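Local atomic coordinates of pyridoxine 4-oxidase (Mesorhizobium loti, PDB entry 4HA6), a protein that uses FAD to oxidise pyridoxine at its 4-hydroxymethyl group, as a member of the GMC oxidoreductase family. Residues Gly252-Gly264 against Val371-Ile384. Sequence-based numbering, arbitrary orientation. Where two conformers were deposited one is given.
Sequences GALESPALLMRSG and VRISGPELGDRLII. With FAD (flavin-adenine dinucleotide), chain B.
A beta-hairpin, its two strands joined by a long loop, packs on the FAD-binding helix 252-262 in a largely apolar contact. Leu254, Ala258, Met261 and Arg262 face Val371, Ile373, Leu378, Leu382 and Ile384. The CD2 branch of Leu254 touches both Val371 CG2 and Ile384 CD1, 3.6 Å from the latter. Ala258 CB meets Leu382 CD2 at 3.6 Å. Met261 and Ile373 run past each other in opposite senses, Met261 CB lying 3.6 Å from Ile373 CD1. A bend at chi3 (-90°) turns the methyl of Met261 to the backbone, with CE 3.5 Å from Val371 O.

The helix follows strand 246-249 of the parallel Rossmann-type sheet. Gly252 lies by the FAD diphosphate, where a CB would crowd FAD O3P. Glu255 CB and CG rest against the adenine, with CB 3.2 Å from FAD N7A; Glu255 OE2 is hydrogen-bonded to Tyr60 OH.

A bend at chi3 (-42°) folds the Arg262 guanidinium back along the helix, one face toward Ala258 O and Leu259 CA. Leu378 CD2 lies over the centre of the opposite face, 3.7 Å from Arg262 CZ. Arg262 CD is 3.3 Å from Pro376 O. Arg262 NE donates a hydrogen bond to Arg219 O of strand 217-224. An alanine here is likely to leave Leu378 CD2 without the flat group it packs on and Arg219 O without this donor. FAD N6A lies at the guanidinium edge, 3.7 Å from Arg262 NH2.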
# COMPACT_ATOMS: atom_id res chain seq x y z
N GLY A 252 1.94 10.58 -0.07
CA GLY A 252 2.16 9.21 0.41
C GLY A 252 2.71 9.08 1.83
O GLY A 252 3.04 10.07 2.48
N ALA A 253 2.82 7.84 2.31
CA ALA A 253 3.12 7.56 3.71
C ALA A 253 4.44 8.17 4.23
O ALA A 253 4.58 8.43 5.42
CB ALA A 253 3.09 6.06 3.97
N LEU A 254 5.38 8.40 3.34
CA LEU A 254 6.66 8.96 3.76
C LEU A 254 6.74 10.43 3.45
O LEU A 254 7.15 11.26 4.28
CB LEU A 254 7.79 8.22 3.03
CG LEU A 254 7.91 6.78 3.50
CD1 LEU A 254 8.57 5.94 2.45
CD2 LEU A 254 8.70 6.74 4.79
N GLU A 255 6.32 10.78 2.24
CA GLU A 255 6.56 12.14 1.77
C GLU A 255 5.54 13.15 2.28
O GLU A 255 5.84 14.35 2.39
CB GLU A 255 6.70 12.15 0.25
CG GLU A 255 7.97 11.46 -0.24
CD GLU A 255 9.26 12.16 0.23
OE1 GLU A 255 9.21 13.34 0.64
OE2 GLU A 255 10.33 11.52 0.18
N SER A 256 4.33 12.71 2.61
CA SER A 256 3.41 13.66 3.22
C SER A 256 3.90 14.14 4.60
O SER A 256 3.99 15.36 4.81
CB SER A 256 1.97 13.14 3.23
OG SER A 256 1.43 13.17 1.93
N PRO A 257 4.24 13.21 5.53
CA PRO A 257 4.76 13.73 6.80
C PRO A 257 6.06 14.53 6.62
O PRO A 257 6.26 15.53 7.33
CB PRO A 257 5.02 12.46 7.63
CG PRO A 257 5.11 11.34 6.65
CD PRO A 257 4.18 11.74 5.52
N ALA A 258 6.92 14.11 5.69
CA ALA A 258 8.17 14.84 5.47
C ALA A 258 7.90 16.29 5.05
O ALA A 258 8.58 17.21 5.51
CB ALA A 258 9.05 14.14 4.45
N LEU A 259 6.94 16.48 4.15
CA LEU A 259 6.62 17.83 3.69
C LEU A 259 6.13 18.66 4.86
O LEU A 259 6.51 19.83 5.00
CB LEU A 259 5.55 17.80 2.60
CG LEU A 259 5.05 19.18 2.14
CD1 LEU A 259 6.22 20.12 1.76
CD2 LEU A 259 4.07 19.03 0.99
N LEU A 260 5.28 18.07 5.70
CA LEU A 260 4.76 18.79 6.86
C LEU A 260 5.90 19.19 7.81
O LEU A 260 5.95 20.35 8.29
CB LEU A 260 3.66 17.99 7.57
CG LEU A 260 2.39 17.76 6.74
CD1 LEU A 260 1.47 16.76 7.41
CD2 LEU A 260 1.64 19.07 6.47
N MET A 261 6.83 18.27 8.06
CA MET A 261 7.95 18.58 8.96
C MET A 261 8.89 19.65 8.38
O MET A 261 9.27 20.60 9.09
CB MET A 261 8.70 17.30 9.36
CG MET A 261 7.84 16.31 10.16
SD MET A 261 8.77 14.85 10.73
CE MET A 261 8.54 13.69 9.35
N ARG A 262 9.25 19.53 7.10
CA ARG A 262 10.02 20.57 6.40
C ARG A 262 9.36 21.95 6.51
O ARG A 262 10.04 22.97 6.46
CB ARG A 262 10.24 20.21 4.92
CG ARG A 262 11.36 19.19 4.66
CD ARG A 262 11.75 19.10 3.17
NE ARG A 262 10.60 19.11 2.27
CZ ARG A 262 10.00 18.01 1.81
NH1 ARG A 262 10.44 16.80 2.14
NH2 ARG A 262 8.95 18.12 1.00
N SER A 263 8.03 21.96 6.65
CA SER A 263 7.26 23.20 6.72
C SER A 263 7.12 23.68 8.15
O SER A 263 6.45 24.68 8.42
CB SER A 263 5.87 23.02 6.11
OG SER A 263 5.95 22.56 4.77
N GLY A 264 7.76 22.97 9.08
CA GLY A 264 7.72 23.36 10.48
C GLY A 264 6.46 22.89 11.16
O GLY A 264 6.07 23.43 12.20
N VAL A 371 8.53 7.90 11.15
CA VAL A 371 9.38 8.54 10.14
C VAL A 371 9.67 9.95 10.64
O VAL A 371 8.75 10.66 11.08
CB VAL A 371 8.67 8.66 8.78
CG1 VAL A 371 9.68 9.06 7.69
CG2 VAL A 371 7.99 7.37 8.40
N ARG A 372 10.94 10.35 10.57
CA ARG A 372 11.40 11.68 11.00
C ARG A 372 12.26 12.27 9.90
O ARG A 372 13.04 11.55 9.28
CB ARG A 372 12.31 11.56 12.23
CG ARG A 372 11.62 11.29 13.54
CD ARG A 372 12.67 11.13 14.66
NE ARG A 372 13.18 9.76 14.77
CZ ARG A 372 14.47 9.43 14.90
NH1 ARG A 372 15.40 10.37 14.92
NH2 ARG A 372 14.81 8.16 14.99
N ILE A 373 12.16 13.58 9.66
CA ILE A 373 13.10 14.22 8.73
C ILE A 373 14.46 14.31 9.43
O ILE A 373 14.52 14.48 10.67
CB ILE A 373 12.66 15.65 8.33
CG1 ILE A 373 12.35 16.51 9.56
CG2 ILE A 373 11.44 15.61 7.39
CD1 ILE A 373 12.18 18.00 9.25
N SER A 374 15.55 14.18 8.67
CA SER A 374 16.90 14.32 9.24
C SER A 374 17.45 15.75 9.11
O SER A 374 18.42 16.14 9.78
CB SER A 374 17.89 13.32 8.60
OG SER A 374 18.14 13.62 7.23
N GLY A 375 16.84 16.55 8.24
CA GLY A 375 17.28 17.92 8.05
C GLY A 375 16.21 18.66 7.27
O GLY A 375 15.18 18.06 6.95
N PRO A 376 16.45 19.94 6.95
CA PRO A 376 15.43 20.71 6.24
C PRO A 376 15.37 20.41 4.73
O PRO A 376 14.38 20.79 4.09
CB PRO A 376 15.87 22.17 6.45
CG PRO A 376 17.13 22.13 7.33
CD PRO A 376 17.66 20.74 7.26
N GLU A 377 16.39 19.77 4.16
CA GLU A 377 16.52 19.79 2.69
C GLU A 377 15.84 18.61 1.99
O GLU A 377 15.68 17.54 2.57
CB GLU A 377 17.99 19.87 2.28
CG GLU A 377 18.78 20.94 3.03
CD GLU A 377 18.24 22.35 2.78
OE1 GLU A 377 17.49 22.55 1.81
OE2 GLU A 377 18.59 23.26 3.56
N LEU A 378 15.46 18.82 0.73
CA LEU A 378 14.88 17.74 -0.07
C LEU A 378 15.84 16.55 -0.09
O LEU A 378 15.41 15.39 -0.08
CB LEU A 378 14.58 18.21 -1.49
CG LEU A 378 13.42 19.18 -1.63
CD1 LEU A 378 13.34 19.75 -3.05
CD2 LEU A 378 12.10 18.51 -1.24
N GLY A 379 17.14 16.82 -0.08
CA GLY A 379 18.13 15.76 -0.22
C GLY A 379 18.52 15.06 1.07
O GLY A 379 19.28 14.09 1.02
N ASP A 380 18.03 15.55 2.21
CA ASP A 380 18.33 14.93 3.50
C ASP A 380 17.46 13.68 3.67
O ASP A 380 16.23 13.78 3.67
CB ASP A 380 18.02 15.89 4.65
CG ASP A 380 18.91 17.11 4.64
OD1 ASP A 380 18.47 18.19 5.12
OD2 ASP A 380 20.04 16.99 4.13
N ARG A 381 18.09 12.52 3.83
CA ARG A 381 17.33 11.27 3.83
C ARG A 381 16.43 11.14 5.05
O ARG A 381 16.73 11.67 6.13
CB ARG A 381 18.26 10.07 3.69
CG ARG A 381 19.29 9.97 4.78
CD ARG A 381 19.02 8.78 5.67
NE ARG A 381 19.82 8.84 6.90
CZ ARG A 381 19.78 7.90 7.84
NH1 ARG A 381 19.00 6.84 7.70
NH2 ARG A 381 20.52 8.03 8.94
N LEU A 382 15.30 10.47 4.87
CA LEU A 382 14.37 10.25 5.96
C LEU A 382 14.91 9.20 6.91
O LEU A 382 15.61 8.27 6.49
CB LEU A 382 12.99 9.83 5.45
CG LEU A 382 12.19 10.87 4.66
CD1 LEU A 382 10.93 10.25 4.06
CD2 LEU A 382 11.83 12.09 5.51
N ILE A 383 14.60 9.36 8.19
CA ILE A 383 14.91 8.37 9.21
C ILE A 383 13.65 7.53 9.45
O ILE A 383 12.69 8.00 10.06
CB ILE A 383 15.36 9.03 10.51
CG1 ILE A 383 16.49 10.04 10.22
CG2 ILE A 383 15.79 7.97 11.54
CD1 ILE A 383 17.11 10.63 11.47
N ILE A 384 13.66 6.30 8.92
CA ILE A 384 12.49 5.44 8.88
C ILE A 384 12.71 4.21 9.76
O ILE A 384 13.57 3.37 9.46
CB ILE A 384 12.21 4.96 7.44
CG1 ILE A 384 11.94 6.15 6.51
CG2 ILE A 384 11.04 3.97 7.40
CD1 ILE A 384 12.18 5.83 5.03
PA FAD B . 1.86 7.05 -3.90
O1A FAD B . 1.01 6.29 -4.91
O2A FAD B . 3.20 6.49 -3.52
O5B FAD B . 2.04 8.55 -4.48
C5B FAD B . 2.95 9.51 -3.96
C4B FAD B . 3.27 10.43 -5.13
O4B FAD B . 3.63 11.75 -4.69
C3B FAD B . 4.45 9.90 -5.94
O3B FAD B . 4.07 10.00 -7.32
C2B FAD B . 5.60 10.84 -5.60
O2B FAD B . 6.52 10.97 -6.71
C1B FAD B . 4.88 12.15 -5.28
N9A FAD B . 5.58 13.03 -4.30
C8A FAD B . 6.17 12.65 -3.14
N7A FAD B . 6.68 13.74 -2.49
C5A FAD B . 6.41 14.84 -3.23
C6A FAD B . 6.66 16.30 -3.11
N6A FAD B . 7.32 16.82 -2.03
N1A FAD B . 6.20 17.10 -4.11
C2A FAD B . 5.54 16.60 -5.18
N3A FAD B . 5.28 15.29 -5.33
C4A FAD B . 5.68 14.37 -4.41
N1 FAD B . -0.92 -2.23 -3.12
C2 FAD B . -1.91 -3.09 -3.44
O2 FAD B . -3.05 -2.88 -2.97
N3 FAD B . -1.71 -4.18 -4.21
C4 FAD B . -0.51 -4.47 -4.73
O4 FAD B . -0.34 -5.50 -5.44
C4X FAD B . 0.63 -3.57 -4.43
N5 FAD B . 1.87 -3.80 -4.91
C5X FAD B . 2.89 -2.95 -4.63
C6 FAD B . 4.17 -3.20 -5.14
C7 FAD B . 5.22 -2.32 -4.86
C7M FAD B . 6.59 -2.60 -5.41
C8 FAD B . 4.97 -1.11 -4.02
C8M FAD B . 6.11 -0.17 -3.72
C9 FAD B . 3.70 -0.86 -3.52
C9A FAD B . 2.66 -1.75 -3.79
N10 FAD B . 1.37 -1.50 -3.28
C10 FAD B . 0.34 -2.40 -3.59
C1' FAD B . 1.12 -0.33 -2.44
C2' FAD B . 0.36 0.77 -3.17
O2' FAD B . 0.93 0.99 -4.47
C3' FAD B . 0.48 2.04 -2.31
O3' FAD B . 0.07 1.72 -0.97
C4' FAD B . -0.36 3.17 -2.87
O4' FAD B . 0.05 3.41 -4.23
C5' FAD B . -0.22 4.44 -2.02
O5' FAD B . -0.66 5.55 -2.81
P FAD B . -0.49 7.03 -2.24
O1P FAD B . -1.36 8.00 -3.04
O2P FAD B . -0.60 7.01 -0.73
O3P FAD B . 1.06 7.33 -2.54